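Local coordinates for outer membrane protein TP0453 (Treponema pallidum, PDB 3K8G) that alters membrane permeability at acidic pH and might be involved in ligand transport, at residues A[10-15]-A[147-152]; A[25-30]-A[49-54]; A[34-39]-A[247-252]; A[83-88]-A[110-115]; A[171-176]-A[182-187]. All coordinates share one frame; numbering follows the deposited sequence.

How the contacts relate
Contact 2 packs directly on contacts 3 and 4, and contact 3 touches contact 5. V51 CG2 of contact 2 lies 3.5 Å from I38 CD1 of contact 3. I50 CD1 of contact 2 also lies 3.9 Å from F85 CZ of contact 4. Contact 5 joins contact 3 through R247, whose NH1 probably bonds L176 O at 2.6 Å. Contact 1 lies apart, its centre about 21 Å from that of contact 3 and on the opposite side of the chain's centre. The large hydrophobic cavity opens when amphipathic helices 2, 3 and 9, which carry contacts 2 and 3, move away from helices 7 and 8. Contact 5 includes helix 7.

Contact 1: residues A[10-15]-A[147-152]; sequences DPLGVV and PRFEKE
L12 meets F149 and E150 through the end of its side chain. This is a small contact between two short helices assigned as amphipathic, 11-15 and 147-153. The close part is apolar. L12 CD1 and CD2 both reach F149 CE2, each at 4.0 Å. CD1 comes to the edge of the ring, in its plane. F149 has CG anti to its backbone N (chi1 -174°), which carries the ring out from its own helix to L12. The buried ring also touches Y22 and Y24 of strand 21-26.

The other side is looser and more polar. The E150 chain bends at chi2 and brings OE2 to 4.0 Å from L12 CD1. E150 OE2 also lies 5.3 Å from D10 OD2, too far for contact. These like charges may repel mildly, but both residues are reached by solvent. D10 OD1 accepts from L12 N at 3.1 Å, met from above the carboxylate plane. Along helix 147-153, R148 NE and E152 OE1 form a salt bridge of 3.1 Å, nearly straight at 172°. E152 OE1 lies in the guanidinium plane of R148.

No hydrogen bond joins the two segments. P11 and V15 rest on F71 of strand 67-74, so both helices lie against strands of the half-barrel. L12, which makes the contact, sits in the first turn of a helix with an aspartate N-cap.

Contact 2: residues A[25-30]-A[49-54]; sequences FPVAGN and KIVDRT
The carbonyl oxygen I50 O is gripped by T54 OG1 and by R53 N, which approach from opposite faces of its plane. The hydroxyl bond from T54 OG1 to I50 O is short, at 2.6 Å. It comes from above the carbonyl plane, 47° out of it. R53 N donates to I50 O at 3.0 Å. Here the chain passes from helix 45-52 into strand 54-62 of the half-barrel. T54 has OG1 anti to its own carbonyl carbon (chi1 -59°), which turns the hydroxyl back to the last helical turn. T54 OG1 is also bonded to Y76 OH.

The partner segment leaves strand 21-26 through a type II turn from V27 to N30. G29 has a positive phi there, which suits glycine. N30 ND2 reaches back to P26 O, just before the turn. That bond is 2.8 Å long and nearly straight, at 173°, and P26 O lies close to the amide plane of N30. N30 OD1 bonds Y200 OH, so both ends of the amide are held.

V27 is the residue that crosses to the helix end. Its backbone pairs with T55, next to T54, as the two strands come together. Its side chain lies between V51 and T54. CG1 lies 4.2 Å from V51 CG1, and V51 packs on I34 and I38 of helix 31-41. On the strand side V27 CG2 is 4.0 Å from T54 CG2. V27 CB sits 3.3 Å from the carbonyl T54 O.

Contact 3: residues A[34-39]-A[247-252]; sequences ISRIIE and RLASVI
Helices 31-41 and 245-253, assigned as amphipathic helices 2 and 9, pack against each other here. Their short axes run in roughly the same direction and cross at -43°, 8.7 Å apart at closest approach. The small side chain of A249 is consistent with this spacing. A249 points its CB at the other helix, and its CA lies 5.1 Å from I37 CA.

A249 CB has partners from two successive residues. R36 CB is 3.6 Å away, and I37 CG1 lies 3.8 Å from the same methyl. Only the base of R36 touches here. Its extended chain then leads away from A249, and its NE bonds N32 OD1 of its own helix. I37 has CG1 anti to its carbonyl carbon (chi1 -64°), beside the backbone N, and this brings CD1 over to the second helix. There CD1 meets I252 CD1 at 4.0 Å, and I252 CG2 is scarcely farther. The two isoleucine chains cross obliquely. The touching atoms are all carbons, and no hydrogen bond joins the segments.

Inside the fold, I37 and I252 also lean on F25 of strand 21-26. I34 and I38, on the same helix as I37, pack on helix 45-52. Both helices of the contact belong to the group that shifts when the cavity opens. The contact is thus typical of helix packing through a small alanine, among the helices that move to open the half-barrel cavity.

Contact 4: residues A[83-88]-A[110-115]; sequences LIFSRS and VSIPAP
F85 and V110 stand at about a right angle, with the phenyl end of F85 driven against the valine. V110 lies on strand 108-114 of the half-barrel, and F85 lies in the loop after helix 78-81. F85 CZ reaches V110 CG1 at 3.6 Å, and F85 CE1 sits 3.8 Å from V110 CB. V110 approaches the ring obliquely. I112, two residues along the strand, meets the ring in another way. It comes to the edge, near the ring plane. V110 and I112 both point toward the loop, as alternate residues of a strand do.

F85 has positive phi and psi (47° and 52°). CG is anti to the carbonyl carbon, beside the backbone N. Together these aim the ring at the strand. F85 N is held by D46 OD2 of helix 45-52. The ring is buried further by Y103, which stacks on it, and by W91, which meets it edge-to-face.

Just after F85 the chain makes an ST turn, S86 OG accepting from S88 N at 3.0 Å. Across the contact the ring finishes against I112, with F85 CE2 4.4 Å from I112 CG1.

Contact 5: residues A[171-176]-A[182-187]; sequences HFITKL and LNLPLG
T174 and L184 meet most closely, with T174 CG2 3.4 Å from L184 CD2. That is shorter than usual for two methyls, so so close an approach is somewhat doubtful. The methyl of T174 also reaches L182 N at 4.0 Å. T174 has OG1 between the backbone N and the carbonyl carbon (chi1 72°). This leaves CG2 anti to the carbonyl carbon and turned to the loop. I173 adds a wider apolar contact, its CG2 lying 4.2 Å from L184 CD2. L186 CD1 comes to I173 CG2 at 4.5 Å.

At the outer side H171 and N183 lie alongside each other and point the same way. N183 OD1 is at the edge of the imidazole, in its plane, 3.8 Å from H171 CD2. Ring and amide planes are only 18° apart. N183 has positive phi and psi, a left-handed helical conformation that bends the loop here.

A water lies between the loop and T174. It accepts from N183 N at 2.6 Å and makes a weak, long bond with T174 OG1. The loop thus leans on the helix through methyls and a water, with no direct hydrogen bond between the segments.

Helix 169-176 is assigned as amphipathic helix 7. F172 and L176 pack on L191 of strand 189-196, and I173 and L176 also touch L204 of strand 199-207. Beyond the loop G187 pairs by backbone with Q207. The loop leads on into strand 189-196, which pairs with strand 199-207 in the half-barrel.

Contact 1: residues A[10-15]-A[147-152]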
# COMPACT_ATOMS: atom_id res chain seq x y z
N ASP A 10 -9.09 -7.70 -11.62
CA ASP A 10 -8.05 -6.66 -11.46
C ASP A 10 -8.03 -6.24 -9.99
O ASP A 10 -9.02 -5.67 -9.49
CB ASP A 10 -8.25 -5.42 -12.36
CG ASP A 10 -7.01 -4.45 -12.37
OD1 ASP A 10 -6.17 -4.44 -11.40
OD2 ASP A 10 -6.86 -3.67 -13.36
N PRO A 11 -6.93 -6.55 -9.28
CA PRO A 11 -6.95 -6.23 -7.85
C PRO A 11 -7.15 -4.75 -7.54
O PRO A 11 -7.69 -4.43 -6.47
CB PRO A 11 -5.55 -6.69 -7.38
CG PRO A 11 -5.22 -7.84 -8.32
CD PRO A 11 -5.71 -7.28 -9.67
N LEU A 12 -6.70 -3.85 -8.42
CA LEU A 12 -6.90 -2.40 -8.17
C LEU A 12 -8.39 -2.01 -8.21
O LEU A 12 -8.82 -1.15 -7.46
CB LEU A 12 -6.07 -1.53 -9.14
CG LEU A 12 -4.54 -1.69 -8.87
CD1 LEU A 12 -3.69 -1.08 -9.98
CD2 LEU A 12 -4.14 -1.16 -7.49
N GLY A 13 -9.16 -2.68 -9.07
CA GLY A 13 -10.62 -2.45 -9.11
C GLY A 13 -11.32 -2.99 -7.89
O GLY A 13 -12.40 -2.53 -7.53
N VAL A 14 -10.69 -3.98 -7.23
CA VAL A 14 -11.26 -4.56 -6.01
C VAL A 14 -11.01 -3.71 -4.76
O VAL A 14 -11.92 -3.52 -3.94
CB VAL A 14 -10.76 -6.02 -5.73
CG1 VAL A 14 -11.36 -6.56 -4.39
CG2 VAL A 14 -11.06 -6.96 -6.90
N VAL A 15 -9.80 -3.18 -4.58
CA VAL A 15 -9.55 -2.31 -3.42
C VAL A 15 -10.34 -0.98 -3.54
O VAL A 15 -10.68 -0.36 -2.54
CB VAL A 15 -8.04 -2.07 -3.12
CG1 VAL A 15 -7.34 -3.45 -2.87
CG2 VAL A 15 -7.33 -1.32 -4.29
N PRO A 147 1.51 5.38 -15.17
CA PRO A 147 1.99 4.25 -15.95
C PRO A 147 2.98 3.31 -15.26
O PRO A 147 2.87 2.11 -15.43
CB PRO A 147 2.63 4.89 -17.18
CG PRO A 147 1.99 6.24 -17.27
CD PRO A 147 1.72 6.67 -15.86
N ARG A 148 3.96 3.83 -14.51
CA ARG A 148 4.93 2.91 -13.87
C ARG A 148 4.28 2.12 -12.73
O ARG A 148 4.60 0.97 -12.48
CB ARG A 148 6.19 3.66 -13.36
CG ARG A 148 7.17 2.74 -12.69
CD ARG A 148 8.49 3.41 -12.33
NE ARG A 148 9.38 2.43 -11.75
CZ ARG A 148 10.58 2.73 -11.26
NH1 ARG A 148 11.00 3.99 -11.28
NH2 ARG A 148 11.32 1.79 -10.73
N PHE A 149 3.36 2.76 -12.03
CA PHE A 149 2.62 2.04 -10.99
C PHE A 149 1.86 0.84 -11.63
O PHE A 149 1.95 -0.32 -11.16
CB PHE A 149 1.67 3.00 -10.27
CG PHE A 149 0.98 2.37 -9.07
CD1 PHE A 149 1.41 2.68 -7.78
CD2 PHE A 149 -0.09 1.47 -9.26
CE1 PHE A 149 0.76 2.12 -6.65
CE2 PHE A 149 -0.73 0.87 -8.16
CZ PHE A 149 -0.30 1.20 -6.84
N GLU A 150 1.13 1.12 -12.70
CA GLU A 150 0.43 0.05 -13.48
C GLU A 150 1.41 -1.06 -13.91
O GLU A 150 1.11 -2.25 -13.76
CB GLU A 150 -0.22 0.61 -14.75
CG GLU A 150 -1.40 1.56 -14.50
CD GLU A 150 -2.72 0.87 -14.01
OE1 GLU A 150 -3.72 1.59 -13.92
OE2 GLU A 150 -2.77 -0.36 -13.77
N LYS A 151 2.56 -0.64 -14.45
CA LYS A 151 3.61 -1.61 -14.82
C LYS A 151 4.09 -2.48 -13.65
O LYS A 151 4.12 -3.73 -13.76
CB LYS A 151 4.81 -0.91 -15.50
CG LYS A 151 5.88 -1.89 -16.04
CD LYS A 151 5.22 -2.95 -16.96
CE LYS A 151 6.23 -3.74 -17.83
NZ LYS A 151 5.57 -4.87 -18.58
N GLU A 152 4.43 -1.85 -12.53
CA GLU A 152 4.87 -2.60 -11.34
C GLU A 152 3.81 -3.63 -10.92
O GLU A 152 4.13 -4.79 -10.63
CB GLU A 152 5.23 -1.69 -10.16
CG GLU A 152 6.37 -0.64 -10.42
CD GLU A 152 7.73 -1.25 -10.81
OE1 GLU A 152 8.53 -0.50 -11.37
OE2 GLU A 152 7.99 -2.45 -10.57

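Contact 2: residues A[25-30]-A[49-54]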
# COMPACT_ATOMS: atom_id res chain seq x y z
N PHE A 25 3.01 -3.92 -3.10
CA PHE A 25 4.21 -4.55 -2.53
C PHE A 25 4.38 -5.97 -3.10
O PHE A 25 3.60 -6.84 -2.74
CB PHE A 25 4.05 -4.76 -1.03
CG PHE A 25 3.89 -3.50 -0.21
CD1 PHE A 25 4.97 -2.97 0.49
CD2 PHE A 25 2.64 -2.91 -0.05
CE1 PHE A 25 4.83 -1.83 1.28
CE2 PHE A 25 2.50 -1.76 0.73
CZ PHE A 25 3.58 -1.22 1.39
N PRO A 26 5.40 -6.21 -3.94
CA PRO A 26 5.80 -7.61 -4.15
C PRO A 26 6.31 -8.16 -2.82
O PRO A 26 7.11 -7.51 -2.17
CB PRO A 26 6.92 -7.53 -5.21
CG PRO A 26 7.15 -6.06 -5.50
CD PRO A 26 6.29 -5.23 -4.60
N VAL A 27 5.83 -9.31 -2.37
CA VAL A 27 6.26 -9.80 -1.04
C VAL A 27 7.75 -10.21 -1.05
O VAL A 27 8.46 -9.89 -0.11
CB VAL A 27 5.34 -10.91 -0.50
CG1 VAL A 27 5.86 -11.48 0.83
CG2 VAL A 27 3.90 -10.34 -0.33
N ALA A 28 8.20 -10.90 -2.09
CA ALA A 28 9.63 -11.31 -2.21
C ALA A 28 10.57 -10.10 -2.25
O ALA A 28 10.41 -9.19 -3.08
CB ALA A 28 9.86 -12.20 -3.41
N GLY A 29 11.52 -10.08 -1.31
CA GLY A 29 12.47 -8.97 -1.17
C GLY A 29 12.01 -7.86 -0.24
O GLY A 29 12.81 -6.97 0.13
N ASN A 30 10.74 -7.92 0.15
CA ASN A 30 10.16 -6.90 1.04
C ASN A 30 9.57 -7.41 2.34
O ASN A 30 8.77 -6.72 2.99
CB ASN A 30 9.13 -6.07 0.27
CG ASN A 30 9.72 -5.41 -0.95
OD1 ASN A 30 10.60 -4.60 -0.83
ND2 ASN A 30 9.26 -5.79 -2.12
N LYS A 49 0.83 -14.94 8.94
CA LYS A 49 0.70 -16.23 8.26
C LYS A 49 0.19 -16.07 6.83
O LYS A 49 0.69 -16.74 5.91
CB LYS A 49 -0.19 -17.19 9.08
CG LYS A 49 0.55 -17.78 10.30
CD LYS A 49 -0.39 -18.63 11.18
CE LYS A 49 0.35 -19.28 12.35
NZ LYS A 49 0.91 -18.24 13.26
N ILE A 50 -0.79 -15.19 6.64
CA ILE A 50 -1.32 -14.92 5.29
C ILE A 50 -0.23 -14.33 4.39
O ILE A 50 -0.06 -14.77 3.23
CB ILE A 50 -2.59 -14.02 5.34
CG1 ILE A 50 -3.75 -14.78 6.03
CG2 ILE A 50 -3.04 -13.58 3.91
CD1 ILE A 50 -4.95 -13.94 6.35
N VAL A 51 0.51 -13.36 4.93
CA VAL A 51 1.59 -12.70 4.17
C VAL A 51 2.64 -13.70 3.72
O VAL A 51 3.10 -13.63 2.58
CB VAL A 51 2.24 -11.50 4.92
CG1 VAL A 51 3.25 -10.79 4.04
CG2 VAL A 51 1.21 -10.51 5.26
N ASP A 52 2.99 -14.66 4.59
CA ASP A 52 3.96 -15.71 4.25
C ASP A 52 3.54 -16.61 3.09
O ASP A 52 4.38 -17.28 2.48
CB ASP A 52 4.35 -16.54 5.50
CG ASP A 52 5.06 -15.69 6.57
OD1 ASP A 52 5.12 -16.11 7.74
OD2 ASP A 52 5.55 -14.58 6.24
N ARG A 53 2.25 -16.59 2.76
CA ARG A 53 1.72 -17.33 1.60
C ARG A 53 1.29 -16.42 0.41
O ARG A 53 0.61 -16.88 -0.51
CB ARG A 53 0.53 -18.18 2.05
CG ARG A 53 0.91 -19.29 3.07
CD ARG A 53 -0.15 -20.36 3.14
NE ARG A 53 -0.13 -21.19 1.94
CZ ARG A 53 0.52 -22.34 1.81
NH1 ARG A 53 1.22 -22.85 2.83
NH2 ARG A 53 0.47 -22.99 0.66
N THR A 54 1.69 -15.15 0.44
CA THR A 54 1.25 -14.13 -0.53
C THR A 54 2.40 -13.75 -1.47
O THR A 54 3.52 -13.57 -1.00
CB THR A 54 0.74 -12.92 0.23
OG1 THR A 54 -0.33 -13.33 1.07
CG2 THR A 54 0.22 -11.78 -0.72

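Contact 3: residues A[34-39]-A[247-252]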
# COMPACT_ATOMS: atom_id res chain seq x y z
N ILE A 34 7.23 -5.30 5.26
CA ILE A 34 5.81 -5.64 5.43
C ILE A 34 5.56 -6.12 6.87
O ILE A 34 4.57 -5.75 7.48
CB ILE A 34 5.35 -6.70 4.41
CG1 ILE A 34 5.42 -6.15 2.99
CG2 ILE A 34 3.90 -7.14 4.73
CD1 ILE A 34 5.51 -7.21 1.90
N SER A 35 6.47 -6.94 7.40
CA SER A 35 6.37 -7.37 8.79
C SER A 35 6.28 -6.19 9.73
O SER A 35 5.43 -6.18 10.60
CB SER A 35 7.55 -8.27 9.18
OG SER A 35 7.37 -9.56 8.62
N ARG A 36 7.16 -5.19 9.55
CA ARG A 36 7.17 -4.01 10.42
C ARG A 36 5.88 -3.20 10.33
O ARG A 36 5.37 -2.72 11.34
CB ARG A 36 8.33 -3.09 10.07
CG ARG A 36 9.69 -3.61 10.43
CD ARG A 36 10.77 -2.61 10.00
NE ARG A 36 12.09 -3.02 10.51
CZ ARG A 36 12.59 -2.67 11.69
NH1 ARG A 36 11.90 -1.88 12.51
NH2 ARG A 36 13.79 -3.11 12.05
N ILE A 37 5.37 -3.02 9.12
CA ILE A 37 4.10 -2.31 8.98
C ILE A 37 2.99 -3.05 9.71
O ILE A 37 2.24 -2.44 10.48
CB ILE A 37 3.72 -2.10 7.50
CG1 ILE A 37 4.74 -1.20 6.83
CG2 ILE A 37 2.29 -1.50 7.39
CD1 ILE A 37 4.68 -1.24 5.33
N ILE A 38 2.91 -4.36 9.51
CA ILE A 38 1.88 -5.16 10.18
C ILE A 38 1.98 -5.02 11.70
O ILE A 38 0.97 -4.75 12.37
CB ILE A 38 1.94 -6.63 9.75
CG1 ILE A 38 1.44 -6.77 8.32
CG2 ILE A 38 1.19 -7.55 10.76
CD1 ILE A 38 1.65 -8.15 7.75
N GLU A 39 3.20 -5.17 12.23
CA GLU A 39 3.48 -5.01 13.65
C GLU A 39 2.98 -3.69 14.23
O GLU A 39 2.43 -3.68 15.33
CB GLU A 39 4.98 -5.09 13.92
CG GLU A 39 5.57 -6.46 13.78
CD GLU A 39 7.04 -6.45 14.08
OE1 GLU A 39 7.39 -6.11 15.23
OE2 GLU A 39 7.84 -6.76 13.17
N ARG A 247 12.11 3.39 9.09
CA ARG A 247 11.43 4.69 8.97
C ARG A 247 10.38 4.63 7.87
O ARG A 247 9.32 5.25 8.01
CB ARG A 247 12.39 5.86 8.74
CG ARG A 247 11.97 7.08 9.58
CD ARG A 247 12.80 8.33 9.35
NE ARG A 247 12.01 9.24 8.53
CZ ARG A 247 12.35 9.65 7.32
NH1 ARG A 247 11.54 10.46 6.67
NH2 ARG A 247 13.48 9.25 6.75
N LEU A 248 10.65 3.90 6.79
CA LEU A 248 9.68 3.71 5.73
C LEU A 248 8.39 3.08 6.27
O LEU A 248 7.30 3.54 5.97
CB LEU A 248 10.25 2.88 4.57
CG LEU A 248 9.33 2.57 3.37
CD1 LEU A 248 8.75 3.84 2.77
CD2 LEU A 248 10.10 1.73 2.30
N ALA A 249 8.55 2.05 7.11
CA ALA A 249 7.41 1.36 7.72
C ALA A 249 6.54 2.28 8.58
O ALA A 249 5.29 2.22 8.52
CB ALA A 249 7.90 0.16 8.55
N SER A 250 7.21 3.12 9.37
CA SER A 250 6.59 4.15 10.21
C SER A 250 5.85 5.22 9.38
O SER A 250 4.70 5.54 9.66
CB SER A 250 7.68 4.79 11.08
OG SER A 250 7.23 5.99 11.67
N VAL A 251 6.51 5.74 8.35
CA VAL A 251 5.86 6.67 7.38
C VAL A 251 4.54 6.09 6.83
O VAL A 251 3.50 6.77 6.80
CB VAL A 251 6.85 7.05 6.22
CG1 VAL A 251 6.11 7.75 5.07
CG2 VAL A 251 7.98 7.95 6.74
N ILE A 252 4.57 4.84 6.39
CA ILE A 252 3.36 4.21 5.88
C ILE A 252 2.27 3.96 6.95
O ILE A 252 1.08 4.16 6.71
CB ILE A 252 3.71 2.89 5.14
CG1 ILE A 252 4.54 3.24 3.88
CG2 ILE A 252 2.46 2.11 4.82
CD1 ILE A 252 5.09 2.04 3.12

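Contact 4: residues A[83-88]-A[110-115]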
# COMPACT_ATOMS: atom_id res chain seq x y z
N LEU A 83 -6.71 -23.51 9.86
CA LEU A 83 -5.85 -23.41 11.04
C LEU A 83 -5.61 -21.99 11.54
O LEU A 83 -4.90 -21.79 12.53
CB LEU A 83 -4.51 -24.10 10.75
CG LEU A 83 -4.67 -25.62 10.56
CD1 LEU A 83 -3.32 -26.28 10.29
CD2 LEU A 83 -5.35 -26.23 11.79
N ILE A 84 -6.15 -21.01 10.83
CA ILE A 84 -6.12 -19.64 11.30
C ILE A 84 -7.53 -19.16 11.65
O ILE A 84 -8.46 -19.96 11.67
CB ILE A 84 -5.41 -18.69 10.31
CG1 ILE A 84 -5.99 -18.81 8.89
CG2 ILE A 84 -3.87 -18.95 10.33
CD1 ILE A 84 -5.47 -17.71 7.92
N PHE A 85 -7.67 -17.86 11.93
CA PHE A 85 -8.94 -17.29 12.39
C PHE A 85 -9.55 -18.12 13.52
O PHE A 85 -10.71 -18.51 13.46
CB PHE A 85 -9.96 -17.16 11.23
CG PHE A 85 -9.39 -16.59 9.97
CD1 PHE A 85 -8.91 -15.28 9.94
CD2 PHE A 85 -9.31 -17.37 8.82
CE1 PHE A 85 -8.36 -14.75 8.78
CE2 PHE A 85 -8.77 -16.84 7.64
CZ PHE A 85 -8.28 -15.52 7.64
N SER A 86 -8.77 -18.40 14.55
CA SER A 86 -9.31 -19.11 15.70
C SER A 86 -10.15 -18.16 16.56
O SER A 86 -9.79 -17.00 16.77
CB SER A 86 -8.17 -19.72 16.50
OG SER A 86 -8.41 -19.59 17.89
N ARG A 87 -11.29 -18.64 17.05
CA ARG A 87 -12.13 -17.85 17.97
C ARG A 87 -11.44 -17.44 19.27
O ARG A 87 -11.84 -16.47 19.91
CB ARG A 87 -13.43 -18.59 18.31
CG ARG A 87 -14.48 -18.50 17.22
CD ARG A 87 -14.62 -19.82 16.49
NE ARG A 87 -15.10 -20.87 17.39
CZ ARG A 87 -15.22 -22.15 17.05
NH1 ARG A 87 -14.91 -22.55 15.81
NH2 ARG A 87 -15.66 -23.04 17.94
N SER A 88 -10.39 -18.15 19.67
CA SER A 88 -9.65 -17.74 20.86
C SER A 88 -8.76 -16.54 20.56
O SER A 88 -8.18 -15.95 21.47
CB SER A 88 -8.85 -18.90 21.48
OG SER A 88 -7.79 -19.33 20.63
N VAL A 110 -11.41 -10.15 7.20
CA VAL A 110 -10.64 -10.93 6.24
C VAL A 110 -11.55 -11.90 5.55
O VAL A 110 -12.41 -12.55 6.20
CB VAL A 110 -9.44 -11.69 6.89
CG1 VAL A 110 -8.61 -12.43 5.81
CG2 VAL A 110 -8.54 -10.76 7.72
N SER A 111 -11.34 -12.03 4.25
CA SER A 111 -11.98 -13.06 3.46
C SER A 111 -10.97 -13.72 2.58
O SER A 111 -10.02 -13.07 2.13
CB SER A 111 -13.04 -12.43 2.52
OG SER A 111 -13.83 -13.50 2.05
N ILE A 112 -11.17 -15.01 2.30
CA ILE A 112 -10.35 -15.71 1.33
C ILE A 112 -11.34 -16.24 0.29
O ILE A 112 -11.78 -17.39 0.35
CB ILE A 112 -9.53 -16.90 1.93
CG1 ILE A 112 -8.79 -16.50 3.22
CG2 ILE A 112 -8.56 -17.48 0.88
CD1 ILE A 112 -7.70 -15.51 3.03
N PRO A 113 -11.73 -15.38 -0.67
CA PRO A 113 -12.88 -15.76 -1.50
C PRO A 113 -12.59 -16.82 -2.56
O PRO A 113 -13.52 -17.28 -3.22
CB PRO A 113 -13.33 -14.44 -2.13
CG PRO A 113 -12.20 -13.50 -1.97
CD PRO A 113 -11.22 -14.03 -0.98
N ALA A 114 -11.32 -17.19 -2.72
CA ALA A 114 -10.90 -18.26 -3.63
C ALA A 114 -9.49 -18.66 -3.24
O ALA A 114 -8.81 -17.89 -2.58
CB ALA A 114 -10.97 -17.82 -5.11
N PRO A 115 -9.03 -19.86 -3.64
CA PRO A 115 -7.78 -20.32 -3.03
C PRO A 115 -6.53 -19.48 -3.37
O PRO A 115 -5.51 -19.64 -2.72
CB PRO A 115 -7.67 -21.79 -3.52
CG PRO A 115 -9.12 -22.19 -3.86
CD PRO A 115 -9.63 -20.90 -4.50

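Contact 5: residues A[171-176]-A[182-187]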
# COMPACT_ATOMS: atom_id res chain seq x y z
N HIS A 171 1.90 16.76 1.52
CA HIS A 171 1.86 16.21 2.88
C HIS A 171 2.81 15.02 3.11
O HIS A 171 3.47 14.92 4.14
CB HIS A 171 0.41 15.82 3.20
CG HIS A 171 0.14 15.55 4.65
ND1 HIS A 171 0.07 14.27 5.17
CD2 HIS A 171 -0.11 16.39 5.68
CE1 HIS A 171 -0.18 14.34 6.47
NE2 HIS A 171 -0.30 15.61 6.80
N PHE A 172 2.92 14.13 2.13
CA PHE A 172 3.74 12.91 2.27
C PHE A 172 5.26 13.19 2.21
O PHE A 172 6.05 12.53 2.91
CB PHE A 172 3.35 11.89 1.20
CG PHE A 172 3.76 10.47 1.52
CD1 PHE A 172 2.95 9.66 2.28
CD2 PHE A 172 4.95 9.96 1.04
CE1 PHE A 172 3.31 8.34 2.57
CE2 PHE A 172 5.33 8.64 1.32
CZ PHE A 172 4.50 7.84 2.08
N ILE A 173 5.65 14.14 1.36
CA ILE A 173 7.07 14.49 1.15
C ILE A 173 7.77 14.96 2.43
O ILE A 173 8.95 14.64 2.65
CB ILE A 173 7.27 15.53 0.02
CG1 ILE A 173 8.74 15.58 -0.41
CG2 ILE A 173 6.85 16.93 0.45
CD1 ILE A 173 9.20 14.40 -1.21
N THR A 174 7.06 15.69 3.27
CA THR A 174 7.61 16.14 4.54
C THR A 174 7.90 14.95 5.45
O THR A 174 8.96 14.90 6.11
CB THR A 174 6.67 17.16 5.24
OG1 THR A 174 5.50 16.49 5.74
CG2 THR A 174 6.24 18.24 4.27
N LYS A 175 7.00 13.97 5.47
CA LYS A 175 7.23 12.74 6.25
C LYS A 175 8.42 12.01 5.69
O LYS A 175 9.33 11.61 6.42
CB LYS A 175 6.03 11.78 6.17
CG LYS A 175 4.75 12.27 6.82
CD LYS A 175 3.58 11.41 6.31
CE LYS A 175 2.28 11.78 7.02
NZ LYS A 175 1.71 10.63 7.79
N LEU A 176 8.40 11.80 4.38
CA LEU A 176 9.40 10.98 3.74
C LEU A 176 10.78 11.58 3.90
O LEU A 176 11.76 10.86 4.08
CB LEU A 176 9.05 10.76 2.26
CG LEU A 176 9.95 9.81 1.48
CD1 LEU A 176 9.76 8.36 1.91
CD2 LEU A 176 9.67 9.99 -0.01
N LEU A 182 4.47 20.75 6.84
CA LEU A 182 4.38 22.11 6.29
C LEU A 182 3.08 22.41 5.52
O LEU A 182 2.76 23.59 5.28
CB LEU A 182 5.57 22.40 5.36
CG LEU A 182 6.91 22.96 5.86
CD1 LEU A 182 7.98 21.87 5.93
CD2 LEU A 182 7.38 24.11 4.98
N ASN A 183 2.35 21.37 5.13
CA ASN A 183 1.21 21.48 4.20
C ASN A 183 1.58 22.23 2.91
O ASN A 183 1.04 23.31 2.62
CB ASN A 183 -0.01 22.14 4.87
CG ASN A 183 -0.60 21.30 5.98
OD1 ASN A 183 -0.86 20.10 5.81
ND2 ASN A 183 -0.85 21.92 7.13
N LEU A 184 2.52 21.66 2.15
CA LEU A 184 3.00 22.28 0.91
C LEU A 184 1.93 22.26 -0.19
O LEU A 184 1.12 21.33 -0.23
CB LEU A 184 4.27 21.61 0.41
CG LEU A 184 5.65 21.83 1.03
CD1 LEU A 184 5.85 23.24 1.63
CD2 LEU A 184 5.92 20.75 2.05
N PRO A 185 1.94 23.27 -1.08
CA PRO A 185 0.96 23.45 -2.15
C PRO A 185 1.21 22.59 -3.39
O PRO A 185 0.96 23.05 -4.53
CB PRO A 185 1.10 24.95 -2.50
CG PRO A 185 2.50 25.27 -2.20
CD PRO A 185 2.95 24.35 -1.08
N LEU A 186 1.65 21.35 -3.17
CA LEU A 186 2.11 20.48 -4.25
C LEU A 186 1.09 19.37 -4.55
O LEU A 186 0.15 19.15 -3.80
CB LEU A 186 3.48 19.88 -3.90
CG LEU A 186 4.62 20.80 -3.45
CD1 LEU A 186 5.54 20.10 -2.45
CD2 LEU A 186 5.44 21.31 -4.63
N GLY A 187 1.29 18.68 -5.67
CA GLY A 187 0.30 17.77 -6.16
C GLY A 187 0.64 16.33 -5.81
O GLY A 187 1.23 16.03 -4.77
O HOH W 1 3.04 18.83 5.42